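Local coordinates for protein transcriptional regulator, LacI family (Corynebacterium glutamicum, PDB 3H5T) that activates transcription of the inositol phosphate synthase gene in an inositol-dependent manner by binding a palindromic promoter motif, and regulates further genes probably involved in making inositol-derived cell wall components, at residues G69-L74 / T102-I107. Sequence-based numbering, arbitrary orientation.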
# COMPACT_ATOMS: atom_id res chain seq x y z
N GLY A 69 22.40 -4.79 -10.38
CA GLY A 69 22.34 -5.64 -9.19
C GLY A 69 20.91 -5.99 -8.82
O GLY A 69 20.09 -6.25 -9.70
N ALA A 70 20.59 -5.99 -7.53
CA ALA A 70 19.22 -6.30 -7.11
C ALA A 70 18.82 -5.54 -5.85
O ALA A 70 19.66 -5.23 -5.02
CB ALA A 70 19.06 -7.80 -6.87
N ILE A 71 17.53 -5.22 -5.74
CA ILE A 71 17.00 -4.53 -4.57
C ILE A 71 15.92 -5.40 -3.94
O ILE A 71 15.25 -6.17 -4.63
CB ILE A 71 16.39 -3.13 -4.92
CG1 ILE A 71 15.14 -3.30 -5.78
CG2 ILE A 71 17.43 -2.27 -5.64
CD1 ILE A 71 14.42 -1.99 -6.08
N GLY A 72 15.76 -5.28 -2.62
CA GLY A 72 14.75 -6.08 -1.94
C GLY A 72 13.62 -5.29 -1.32
O GLY A 72 13.64 -4.05 -1.27
N VAL A 73 12.61 -6.01 -0.84
CA VAL A 73 11.45 -5.42 -0.19
C VAL A 73 11.11 -6.32 0.99
O VAL A 73 10.72 -7.48 0.81
CB VAL A 73 10.24 -5.33 -1.14
CG1 VAL A 73 9.05 -4.70 -0.41
CG2 VAL A 73 10.60 -4.50 -2.35
N LEU A 74 11.28 -5.80 2.20
CA LEU A 74 11.00 -6.57 3.39
C LEU A 74 9.53 -6.45 3.70
O LEU A 74 9.01 -5.36 3.93
CB LEU A 74 11.82 -6.06 4.57
CG LEU A 74 11.71 -6.93 5.82
CD1 LEU A 74 13.10 -7.34 6.29
CD2 LEU A 74 10.96 -6.18 6.90
N THR A 102 16.30 -3.99 -12.74
CA THR A 102 16.81 -4.42 -11.44
C THR A 102 16.00 -5.58 -10.87
O THR A 102 14.77 -5.51 -10.79
CB THR A 102 16.75 -3.26 -10.41
OG1 THR A 102 17.60 -2.18 -10.83
CG2 THR A 102 17.19 -3.74 -9.04
N GLN A 103 16.69 -6.64 -10.46
CA GLN A 103 16.01 -7.78 -9.86
C GLN A 103 15.36 -7.28 -8.58
O GLN A 103 15.95 -6.49 -7.85
CB GLN A 103 17.01 -8.90 -9.54
CG GLN A 103 17.68 -9.52 -10.76
CD GLN A 103 18.75 -10.55 -10.40
OE1 GLN A 103 18.51 -11.46 -9.60
NE2 GLN A 103 19.92 -10.42 -11.01
N LEU A 104 14.13 -7.71 -8.31
CA LEU A 104 13.38 -7.31 -7.11
C LEU A 104 13.18 -8.55 -6.24
O LEU A 104 12.52 -9.49 -6.63
CB LEU A 104 12.03 -6.71 -7.50
CG LEU A 104 11.12 -6.22 -6.36
CD1 LEU A 104 11.89 -5.28 -5.46
CD2 LEU A 104 9.89 -5.52 -6.94
N THR A 105 13.76 -8.53 -5.05
CA THR A 105 13.66 -9.66 -4.14
C THR A 105 12.74 -9.42 -2.96
O THR A 105 13.03 -8.58 -2.09
CB THR A 105 15.06 -10.02 -3.63
OG1 THR A 105 15.84 -10.51 -4.72
CG2 THR A 105 15.00 -11.06 -2.53
N LEU A 106 11.63 -10.15 -2.92
CA LEU A 106 10.67 -10.03 -1.83
C LEU A 106 11.18 -10.87 -0.67
O LEU A 106 11.51 -12.05 -0.84
CB LEU A 106 9.31 -10.53 -2.29
CG LEU A 106 8.73 -9.81 -3.51
CD1 LEU A 106 7.45 -10.49 -3.94
CD2 LEU A 106 8.46 -8.35 -3.16
N ILE A 107 11.27 -10.25 0.51
CA ILE A 107 11.77 -10.90 1.72
C ILE A 107 10.63 -11.07 2.73
O ILE A 107 10.17 -10.09 3.31
CB ILE A 107 12.89 -10.05 2.40
CG1 ILE A 107 13.89 -9.53 1.36
CG2 ILE A 107 13.65 -10.87 3.42
CD1 ILE A 107 14.84 -8.47 1.93
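I71 and V73 supply every backbone hydrogen bond between segments 69-74 and 102-107, each of the two gripping the partner strand through both its N-H and its C=O. I71 N donates to Q103 O at 2.9 Å, while I71 O takes T105 N. Two residues on the pattern repeats: V73 N reaches T105 O at 2.9 Å with a more bent N-H...O angle of 148°, and V73 O accepts I107 N at 2.8 Å. L104 CA lies 3.3 Å from I71 O in a CA-H...O contact.

The register is parallel, A70 facing Q103 through to L74 facing I107, and the 27 intervening residues include helices 81-84 and 86-98. This is the first beta-alpha-beta unit of the N-terminal subdomain in the periplasmic-binding-protein-like fold of LacI regulators. Strand 103-108 forms one edge of this sheet within the chain; on its other flank 70-75 runs beside 132-135, where G72 hydrogen-bonds to G131, just before that strand, and to V133 in it.

Apolar contact concentrates on the sheet face carrying I71, V73, L104 and L106. A chi1 of -179° sets L104 CG anti to the backbone N, and chi2 of 52° turns CD1 to V73 CG2 at 3.5 Å and I71 CG1 at 3.8 Å. The T102 and I71 side chains cross at about a right angle, with CG2 to CG2 at 3.7 Å, and L106 CD2 lies 4.0 Å from V73 CB. Helix 321-336 packs on I71 through L332 and L333, whereas L106 touches A82 and F83. On the reverse face A70 and Q103 meet CB to CB, and I107 packs on A127.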